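Local coordinates for protein MHC class I antigen (Anolis carolinensis, PDB 7CPO) that probably presents peptides on the cell surface to T cells, as class I histocompatibility molecules paired with beta2-microglobulin do, at residues 36-41 with 69-74; 42-47 with 65-70; 217-222 with 247-252. One frame throughout, in Å; residues are numbered along the deposited sequence.

Interaction 1 (36-41 with 69-74); sequences VSYNAS and YAQGHE
The one hydrogen bond between strand 36-39 and helix 69-74 runs from Y38 to E74. With CG of Y38 anti to the backbone N (chi1 171°), the ring reaches from the strand to the helix, and its hydroxyl OH donates to E74 OE1 at 3.0 Å. The oxygen lies at the ring edge, near its plane, and is met nearly along its own C-O axis. E74 arrives with an extended chain, CG likewise anti to the backbone N, and the two side chains cross at about a right angle, the carboxylate turned 73° from the ring. Its other oxygen, OE2, has a long, weak ion pair with R78; the nearby negative charge would probably favour the protonated phenol, which is the form that donates.

Packing accompanies this bond. A70 CB, pointing at the strand, lies obliquely to the ring, 3.6 Å from Y38 CD1. The methylene CG of the next residue, Q71, approaches the phenol end, 3.5 Å from Y38 OH. Y26 of strand 25-30 touches both Y38 and A70.

Strand and helix directions differ by 52°, with 10.0 Å between their axes, a gap that one tyrosine spans. H73 of the same helix hydrogen-bonds, through NE2, the backbone of the bound peptide. This is the helix-on-sheet packing of the alpha 1 half of the MHC class I platform, where the helix forms one wall of the peptide groove.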
loop_
_atom_site.group_PDB
_atom_site.type_symbol
_atom_site.label_atom_id
_atom_site.label_comp_id
_atom_site.label_asym_id
_atom_site.label_seq_id
_atom_site.Cartn_x
_atom_site.Cartn_y
_atom_site.Cartn_z
ATOM N N VAL A 36 -7.713 -1.078 -10.660
ATOM C CA VAL A 36 -7.325 -1.924 -11.781
ATOM C C VAL A 36 -6.047 -2.641 -11.394
ATOM O O VAL A 36 -5.285 -2.177 -10.545
ATOM C CB VAL A 36 -7.102 -1.131 -13.099
ATOM C CG1 VAL A 36 -8.445 -0.668 -13.693
ATOM C CG2 VAL A 36 -6.150 0.059 -12.852
ATOM N N SER A 37 -5.815 -3.794 -12.011
ATOM C CA SER A 37 -4.483 -4.356 -11.899
ATOM C C SER A 37 -4.209 -5.167 -13.147
ATOM O O SER A 37 -5.126 -5.617 -13.835
ATOM C CB SER A 37 -4.287 -5.196 -10.624
ATOM O OG SER A 37 -4.560 -6.553 -10.831
ATOM N N TYR A 38 -2.949 -5.284 -13.477
ATOM C CA TYR A 38 -2.553 -6.102 -14.602
ATOM C C TYR A 38 -2.000 -7.370 -13.991
ATOM O O TYR A 38 -0.915 -7.387 -13.411
ATOM C CB TYR A 38 -1.541 -5.419 -15.498
ATOM C CG TYR A 38 -0.974 -6.350 -16.538
ATOM C CD1 TYR A 38 -1.632 -6.567 -17.735
ATOM C CD2 TYR A 38 0.220 -7.018 -16.317
ATOM C CE1 TYR A 38 -1.111 -7.414 -18.688
ATOM C CE2 TYR A 38 0.747 -7.863 -17.259
ATOM C CZ TYR A 38 0.080 -8.065 -18.445
ATOM O OH TYR A 38 0.622 -8.913 -19.383
ATOM N N ASN A 39 -2.773 -8.422 -14.101
ATOM C CA ASN A 39 -2.424 -9.692 -13.502
ATOM C C ASN A 39 -1.435 -10.326 -14.491
ATOM O O ASN A 39 -1.787 -10.665 -15.627
ATOM C CB ASN A 39 -3.755 -10.397 -13.186
ATOM C CG ASN A 39 -3.667 -11.878 -12.900
ATOM O OD1 ASN A 39 -2.689 -12.513 -13.201
ATOM N ND2 ASN A 39 -4.789 -12.459 -12.497
ATOM N N ALA A 40 -0.145 -10.320 -14.115
ATOM C CA ALA A 40 0.899 -10.808 -15.015
ATOM C C ALA A 40 0.654 -12.259 -15.364
ATOM O O ALA A 40 1.094 -12.756 -16.410
ATOM C CB ALA A 40 2.265 -10.679 -14.365
ATOM N N SER A 41 -0.052 -12.967 -14.498
ATOM C CA SER A 41 -0.688 -14.173 -14.971
ATOM C C SER A 41 -1.659 -13.804 -16.080
ATOM O O SER A 41 -1.390 -14.133 -17.230
ATOM C CB SER A 41 -1.338 -14.961 -13.816
ATOM O OG SER A 41 -2.113 -16.019 -14.359
ATOM N N TYR A 69 -0.965 -1.813 -23.795
ATOM C CA TYR A 69 0.063 -0.957 -23.207
ATOM C C TYR A 69 0.762 -1.645 -22.042
ATOM O O TYR A 69 1.996 -1.606 -21.936
ATOM C CB TYR A 69 -0.550 0.359 -22.725
ATOM C CG TYR A 69 -0.961 1.340 -23.801
ATOM C CD1 TYR A 69 -0.570 1.166 -25.118
ATOM C CD2 TYR A 69 -1.741 2.456 -23.485
ATOM C CE1 TYR A 69 -0.948 2.081 -26.104
ATOM C CE2 TYR A 69 -2.114 3.372 -24.452
ATOM C CZ TYR A 69 -1.712 3.176 -25.764
ATOM O OH TYR A 69 -2.093 4.068 -26.736
ATOM N N ALA A 70 -0.018 -2.236 -21.122
ATOM C CA ALA A 70 0.585 -2.881 -19.956
ATOM C C ALA A 70 1.496 -4.029 -20.385
ATOM O O ALA A 70 2.614 -4.180 -19.868
ATOM C CB ALA A 70 -0.503 -3.369 -18.987
ATOM N N GLN A 71 1.036 -4.830 -21.352
ATOM C CA GLN A 71 1.886 -5.846 -21.963
ATOM C C GLN A 71 3.150 -5.229 -22.534
ATOM O O GLN A 71 4.251 -5.756 -22.334
ATOM C CB GLN A 71 1.119 -6.568 -23.060
ATOM C CG GLN A 71 0.147 -7.566 -22.530
ATOM C CD GLN A 71 -0.598 -8.292 -23.624
ATOM O OE1 GLN A 71 -1.369 -9.199 -23.343
ATOM N NE2 GLN A 71 -0.361 -7.909 -24.877
ATOM N N GLY A 72 3.012 -4.123 -23.272
ATOM C CA GLY A 72 4.191 -3.433 -23.774
ATOM C C GLY A 72 5.148 -3.049 -22.662
ATOM O O GLY A 72 6.362 -3.233 -22.777
ATOM N N HIS A 73 4.613 -2.529 -21.555
ATOM C CA HIS A 73 5.471 -2.126 -20.441
ATOM C C HIS A 73 6.192 -3.327 -19.831
ATOM O O HIS A 73 7.377 -3.237 -19.489
ATOM C CB HIS A 73 4.645 -1.405 -19.373
ATOM C CG HIS A 73 3.951 -0.176 -19.867
ATOM N ND1 HIS A 73 2.867 0.374 -19.217
ATOM C CD2 HIS A 73 4.192 0.618 -20.937
ATOM C CE1 HIS A 73 2.466 1.450 -19.870
ATOM N NE2 HIS A 73 3.252 1.620 -20.918
ATOM N N GLU A 74 5.490 -4.458 -19.684
ATOM C CA GLU A 74 6.124 -5.671 -19.175
ATOM C C GLU A 74 7.322 -6.077 -20.029
ATOM O O GLU A 74 8.409 -6.346 -19.503
ATOM C CB GLU A 74 5.102 -6.810 -19.094
ATOM C CG GLU A 74 5.658 -8.062 -18.405
ATOM C CD GLU A 74 4.695 -9.234 -18.404
ATOM O OE1 GLU A 74 3.588 -9.118 -18.979
ATOM O OE2 GLU A 74 5.053 -10.285 -17.834
#

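Interaction 2 (42-47 with 65-70)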
loop_
_atom_site.group_PDB
_atom_site.type_symbol
_atom_site.label_atom_id
_atom_site.label_comp_id
_atom_site.label_asym_id
_atom_site.label_seq_id
_atom_site.Cartn_x
_atom_site.Cartn_y
_atom_site.Cartn_z
ATOM N N THR A 42 -2.693 -12.970 -15.810
ATOM C CA THR A 42 -3.786 -12.863 -16.826
ATOM C C THR A 42 -3.326 -12.355 -18.166
ATOM O O THR A 42 -4.001 -12.610 -19.170
ATOM C CB THR A 42 -4.965 -11.942 -16.532
ATOM O OG1 THR A 42 -4.469 -10.768 -15.840
ATOM C CG2 THR A 42 -6.007 -12.703 -15.806
ATOM N N ARG A 43 -2.269 -11.544 -18.198
ATOM C CA ARG A 43 -1.936 -10.750 -19.389
ATOM C C ARG A 43 -3.080 -9.824 -19.781
ATOM O O ARG A 43 -3.123 -9.350 -20.905
ATOM C CB ARG A 43 -1.581 -11.650 -20.583
ATOM C CG ARG A 43 -0.195 -12.286 -20.574
ATOM C CD ARG A 43 -0.345 -13.787 -20.893
ATOM N NE ARG A 43 0.919 -14.461 -21.205
ATOM C CZ ARG A 43 1.235 -14.994 -22.390
ATOM N NH1 ARG A 43 0.367 -14.985 -23.407
ATOM N NH2 ARG A 43 2.416 -15.577 -22.547
ATOM N N ARG A 44 -4.002 -9.599 -18.836
ATOM C CA ARG A 44 -5.151 -8.716 -18.992
ATOM C C ARG A 44 -5.071 -7.655 -17.917
ATOM O O ARG A 44 -4.774 -7.972 -16.770
ATOM C CB ARG A 44 -6.458 -9.476 -18.914
ATOM C CG ARG A 44 -6.566 -10.625 -19.888
ATOM C CD ARG A 44 -6.732 -10.124 -21.304
ATOM N NE ARG A 44 -7.833 -9.170 -21.397
ATOM C CZ ARG A 44 -8.099 -8.429 -22.472
ATOM N NH1 ARG A 44 -7.350 -8.532 -23.574
ATOM N NH2 ARG A 44 -9.110 -7.571 -22.437
ATOM N N TYR A 45 -5.260 -6.403 -18.308
ATOM C CA TYR A 45 -5.565 -5.345 -17.362
ATOM C C TYR A 45 -7.013 -5.536 -16.899
ATOM O O TYR A 45 -7.934 -5.539 -17.722
ATOM C CB TYR A 45 -5.317 -4.027 -18.081
ATOM C CG TYR A 45 -5.544 -2.697 -17.405
ATOM C CD1 TYR A 45 -4.501 -2.029 -16.747
ATOM C CD2 TYR A 45 -6.764 -2.029 -17.546
ATOM C CE1 TYR A 45 -4.693 -0.738 -16.189
ATOM C CE2 TYR A 45 -6.967 -0.737 -17.001
ATOM C CZ TYR A 45 -5.932 -0.095 -16.332
ATOM O OH TYR A 45 -6.172 1.183 -15.805
ATOM N N LEU A 46 -7.215 -5.742 -15.601
ATOM C CA LEU A 46 -8.519 -6.177 -15.117
ATOM C C LEU A 46 -9.157 -5.171 -14.159
ATOM O O LEU A 46 -8.462 -4.448 -13.441
ATOM C CB LEU A 46 -8.421 -7.533 -14.405
ATOM C CG LEU A 46 -8.068 -8.714 -15.299
ATOM C CD1 LEU A 46 -8.012 -10.002 -14.492
ATOM C CD2 LEU A 46 -9.072 -8.803 -16.441
ATOM N N PRO A 47 -10.487 -5.111 -14.129
ATOM C CA PRO A 47 -11.158 -4.275 -13.137
ATOM C C PRO A 47 -11.091 -4.921 -11.766
ATOM O O PRO A 47 -11.178 -6.143 -11.630
ATOM C CB PRO A 47 -12.603 -4.208 -13.643
ATOM C CG PRO A 47 -12.769 -5.428 -14.434
ATOM C CD PRO A 47 -11.432 -5.674 -15.104
ATOM N N ARG A 65 -6.952 -1.488 -24.843
ATOM C CA ARG A 65 -5.861 -0.514 -24.930
ATOM C C ARG A 65 -4.935 -0.614 -23.720
ATOM O O ARG A 65 -3.715 -0.749 -23.872
ATOM C CB ARG A 65 -6.417 0.905 -25.076
ATOM C CG ARG A 65 -5.379 1.946 -25.523
ATOM C CD ARG A 65 -6.073 3.181 -26.093
ATOM N NE ARG A 65 -7.007 3.644 -25.101
ATOM C CZ ARG A 65 -8.310 3.764 -25.280
ATOM N NH1 ARG A 65 -8.843 3.522 -26.458
ATOM N NH2 ARG A 65 -9.070 4.153 -24.269
ATOM N N ASN A 66 -5.502 -0.604 -22.506
ATOM C CA ASN A 66 -4.680 -0.721 -21.303
ATOM C C ASN A 66 -3.939 -2.052 -21.252
ATOM O O ASN A 66 -2.780 -2.111 -20.819
ATOM C CB ASN A 66 -5.550 -0.561 -20.061
ATOM C CG ASN A 66 -5.875 0.890 -19.739
ATOM O OD1 ASN A 66 -5.074 1.590 -19.114
ATOM N ND2 ASN A 66 -7.069 1.338 -20.129
ATOM N N THR A 67 -4.591 -3.133 -21.678
ATOM C CA THR A 67 -3.931 -4.437 -21.745
ATOM C C THR A 67 -2.726 -4.414 -22.697
ATOM O O THR A 67 -1.631 -4.868 -22.343
ATOM C CB THR A 67 -4.952 -5.493 -22.183
ATOM O OG1 THR A 67 -5.976 -5.610 -21.193
ATOM C CG2 THR A 67 -4.306 -6.847 -22.394
ATOM N N LEU A 68 -2.911 -3.896 -23.920
ATOM C CA LEU A 68 -1.804 -3.842 -24.881
ATOM C C LEU A 68 -0.651 -2.988 -24.350
ATOM O O LEU A 68 0.513 -3.394 -24.413
ATOM C CB LEU A 68 -2.296 -3.317 -26.240
ATOM C CG LEU A 68 -3.286 -4.200 -27.027
ATOM C CD1 LEU A 68 -4.133 -3.400 -28.022
ATOM C CD2 LEU A 68 -2.575 -5.350 -27.755
ATOM N N TYR A 69 -0.965 -1.813 -23.795
ATOM C CA TYR A 69 0.063 -0.957 -23.207
ATOM C C TYR A 69 0.762 -1.645 -22.042
ATOM O O TYR A 69 1.996 -1.606 -21.936
ATOM C CB TYR A 69 -0.550 0.359 -22.725
ATOM C CG TYR A 69 -0.961 1.340 -23.801
ATOM C CD1 TYR A 69 -0.570 1.166 -25.118
ATOM C CD2 TYR A 69 -1.741 2.456 -23.485
ATOM C CE1 TYR A 69 -0.948 2.081 -26.104
ATOM C CE2 TYR A 69 -2.114 3.372 -24.452
ATOM C CZ TYR A 69 -1.712 3.176 -25.764
ATOM O OH TYR A 69 -2.093 4.068 -26.736
ATOM N N ALA A 70 -0.018 -2.236 -21.122
ATOM C CA ALA A 70 0.585 -2.881 -19.956
ATOM C C ALA A 70 1.496 -4.029 -20.385
ATOM O O ALA A 70 2.614 -4.180 -19.868
ATOM C CB ALA A 70 -0.503 -3.369 -18.987
#
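In the MHC class I peptide-binding platform, the alpha 1 helix forms one wall of the groove above the antiparallel sheet, and here residues 65-70 of that helix rest on 44-47, an outermost strand of the sheet within this chain. The chain directions differ by 134°, and the axes come within 6.8 Å, close enough for a helix side chain to bond directly to the strand backbone.

That side chain is T67. Its OG1, anti to the carbonyl carbon, accepts the backbone N-H of Y45 at 3.1 Å with an N-H...O angle of 154°, while the same hydroxyl is hydrogen-bonded to the carbonyl of W63 one helical turn earlier. A buried oxygen is thereby held by two hydrogen bonds, tying the strand to the helix. R44 folds back over this point: its chain bends at both chi2 and chi3, which lays one face of the guanidinium over the threonine, T67 OG1 standing 3.7 Å above the plane, while NH2 of R44 forms a salt bridge with E64.

Y45 points at the helix, its CG anti to the backbone N, and slides its ring beneath N66. The asparagine CB sits over the ring face in a CH-pi contact, and the amide stacks almost parallel to the ring, the planes 9° apart. Hydrogen bonds fix both polar ends: Y45 OH with the hydroxyls of Y9 and Y62, N66 ND2 with the carbonyl of Y62. Packing of Y45 on an apolar peptide side chain makes this a contact of the groove itself. N66 OD1 passes over the phenol end, 3.4 Å from Y45 CZ, and hydrogen-bonds the backbone of the bound peptide.

Interaction 3 (217-222 with 247-252); sequences IDWTRD and RSVKVD
The indole N-H of W219 makes the firmest polar link between these two strands: NE1 donates to the backbone O of R247 at 2.8 Å and 166°, with the oxygen near the indole plane. The donor nevertheless stands well above the carbonyl plane, at a C=O...N angle of 107°. Nearby, one water accepts from R247 NE and from the backbone N of W219 and donates to D218 OD2 (3.1 Å). It lies at the edge of the guanidinium, in its plane. D218 OD2 also pairs with R247 NH2 across 3.5 Å, a salt bridge of charge alone, since the oxygen is well out of the guanidinium plane.

R247 reaches this site fully extended from CG to NE, its CD resting 3.4 Å from I217 O and, with CB, passing I217 CG2. V249 sets CG1 over the five-membered ring of W219, 3.6 Å from its centroid, a CH-pi contact.

Segments 217-221 and 247-251, on strands 216-221 and 243-251 of the two facing sheets of an immunoglobulin C1-set sandwich, run at 23°, their axes 7.5 Å apart at closest. W219 also packs on C205 and C261, the disulfide joining strands 201-210 and 259-264.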
loop_
_atom_site.group_PDB
_atom_site.type_symbol
_atom_site.label_atom_id
_atom_site.label_comp_id
_atom_site.label_asym_id
_atom_site.label_seq_id
_atom_site.Cartn_x
_atom_site.Cartn_y
_atom_site.Cartn_z
ATOM N N ILE A 217 -5.029 9.665 16.575
ATOM C CA ILE A 217 -5.217 8.882 17.782
ATOM C C ILE A 217 -4.120 9.257 18.756
ATOM O O ILE A 217 -2.931 9.175 18.420
ATOM C CB ILE A 217 -5.170 7.376 17.494
ATOM C CG1 ILE A 217 -6.092 7.033 16.321
ATOM C CG2 ILE A 217 -5.482 6.578 18.774
ATOM C CD1 ILE A 217 -5.933 5.616 15.850
ATOM N N ASP A 218 -4.514 9.652 19.959
ATOM C CA ASP A 218 -3.557 9.958 21.011
ATOM C C ASP A 218 -4.119 9.504 22.349
ATOM O O ASP A 218 -5.313 9.653 22.623
ATOM C CB ASP A 218 -3.224 11.463 21.073
ATOM C CG ASP A 218 -2.158 11.880 20.062
ATOM O OD1 ASP A 218 -2.494 12.559 19.059
ATOM O OD2 ASP A 218 -0.974 11.525 20.272
ATOM N N TRP A 219 -3.250 8.937 23.171
ATOM C CA TRP A 219 -3.557 8.777 24.582
ATOM C C TRP A 219 -3.417 10.120 25.302
ATOM O O TRP A 219 -2.433 10.847 25.122
ATOM C CB TRP A 219 -2.637 7.732 25.200
ATOM C CG TRP A 219 -3.156 6.365 25.028
ATOM C CD1 TRP A 219 -2.721 5.421 24.141
ATOM C CD2 TRP A 219 -4.227 5.770 25.761
ATOM N NE1 TRP A 219 -3.454 4.276 24.282
ATOM C CE2 TRP A 219 -4.389 4.460 25.268
ATOM C CE3 TRP A 219 -5.062 6.216 26.795
ATOM C CZ2 TRP A 219 -5.357 3.589 25.770
ATOM C CZ3 TRP A 219 -6.022 5.355 27.293
ATOM C CH2 TRP A 219 -6.160 4.053 26.783
ATOM N N THR A 220 -4.415 10.459 26.104
ATOM C CA THR A 220 -4.345 11.656 26.917
ATOM C C THR A 220 -4.170 11.293 28.389
ATOM O O THR A 220 -4.441 10.171 28.823
ATOM C CB THR A 220 -5.579 12.534 26.699
ATOM O OG1 THR A 220 -6.766 11.756 26.862
ATOM C CG2 THR A 220 -5.561 13.096 25.310
ATOM N N ARG A 221 -3.656 12.258 29.140
ATOM C CA ARG A 221 -3.442 12.138 30.579
ATOM C C ARG A 221 -3.955 13.427 31.189
ATOM O O ARG A 221 -3.439 14.500 30.864
ATOM C CB ARG A 221 -1.957 11.930 30.899
ATOM C CG ARG A 221 -1.594 11.753 32.369
ATOM C CD ARG A 221 -0.104 11.483 32.442
ATOM N NE ARG A 221 0.384 11.223 33.788
ATOM C CZ ARG A 221 1.026 12.109 34.541
ATOM N NH1 ARG A 221 1.257 13.338 34.096
ATOM N NH2 ARG A 221 1.439 11.759 35.745
ATOM N N ASP A 222 -4.987 13.331 32.031
ATOM C CA ASP A 222 -5.706 14.521 32.505
ATOM C C ASP A 222 -6.039 15.450 31.341
ATOM O O ASP A 222 -5.934 16.675 31.444
ATOM C CB ASP A 222 -4.923 15.293 33.576
ATOM C CG ASP A 222 -4.566 14.448 34.784
ATOM O OD1 ASP A 222 -5.194 13.383 34.992
ATOM O OD2 ASP A 222 -3.668 14.871 35.542
ATOM N N ARG A 247 -2.914 1.828 19.635
ATOM C CA ARG A 247 -2.020 2.695 20.384
ATOM C C ARG A 247 -2.082 2.317 21.856
ATOM O O ARG A 247 -3.175 2.158 22.411
ATOM C CB ARG A 247 -2.399 4.158 20.211
ATOM C CG ARG A 247 -1.276 5.108 20.514
ATOM C CD ARG A 247 -1.752 6.510 20.234
ATOM N NE ARG A 247 -0.704 7.509 20.441
ATOM C CZ ARG A 247 0.227 7.830 19.546
ATOM N NH1 ARG A 247 0.250 7.226 18.365
ATOM N NH2 ARG A 247 1.122 8.773 19.829
ATOM N N SER A 248 -0.911 2.207 22.482
ATOM C CA SER A 248 -0.768 1.715 23.844
ATOM C C SER A 248 -0.022 2.720 24.712
ATOM O O SER A 248 0.720 3.577 24.226
ATOM C CB SER A 248 -0.024 0.382 23.877
ATOM O OG SER A 248 1.317 0.571 23.469
ATOM N N VAL A 249 -0.244 2.595 26.017
ATOM C CA VAL A 249 0.460 3.373 27.031
ATOM C C VAL A 249 0.641 2.487 28.259
ATOM O O VAL A 249 -0.225 1.669 28.586
ATOM C CB VAL A 249 -0.293 4.684 27.362
ATOM C CG1 VAL A 249 -1.712 4.388 27.834
ATOM C CG2 VAL A 249 0.479 5.510 28.396
ATOM N N LYS A 250 1.788 2.609 28.914
ATOM C CA LYS A 250 2.001 1.925 30.180
ATOM C C LYS A 250 1.572 2.868 31.296
ATOM O O LYS A 250 2.105 3.979 31.418
ATOM C CB LYS A 250 3.449 1.472 30.363
ATOM C CG LYS A 250 3.554 0.457 31.509
ATOM C CD LYS A 250 4.950 -0.113 31.746
ATOM C CE LYS A 250 5.077 -1.525 31.128
ATOM N NZ LYS A 250 4.183 -2.552 31.773
ATOM N N VAL A 251 0.576 2.451 32.073
ATOM C CA VAL A 251 0.020 3.294 33.116
ATOM C C VAL A 251 0.239 2.627 34.454
ATOM O O VAL A 251 0.594 1.451 34.558
ATOM C CB VAL A 251 -1.473 3.605 32.925
ATOM C CG1 VAL A 251 -1.731 4.136 31.526
ATOM C CG2 VAL A 251 -2.312 2.372 33.244
ATOM N N ASP A 252 -0.060 3.361 35.439
ATOM C CA ASP A 252 0.499 3.277 36.758
ATOM C C ASP A 252 -0.425 2.498 37.679
ATOM O O ASP A 252 -1.598 2.259 37.353
ATOM C CB ASP A 252 0.727 4.709 37.260
ATOM C CG ASP A 252 1.166 5.651 36.122
ATOM O OD1 ASP A 252 2.337 5.569 35.663
ATOM O OD2 ASP A 252 0.316 6.443 35.653
HETATM O O HOH W 1 -0.370 9.537 22.584
#

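Overall arrangement
Following the chain from the N terminus, strand 33-39 is succeeded by strand 44-47, its neighbour in the platform sheet, and then by helix 62-87, which turns back over both. Interaction 2 (42-47 with 65-70) closes the shorter loop and nests inside that of interaction 1 (36-41 with 69-74). The two share Y69 and A70, have centres about 5 Å apart and touch directly, so they act as one continuous seam between groove wall and sheet edge. Interaction 3 (217-222 with 247-252) opens only after both have closed and joins the two sheets of the immunoglobulin domain. Its centre lies about 46 Å from that of interaction 1, on the opposite side of the chain's centre.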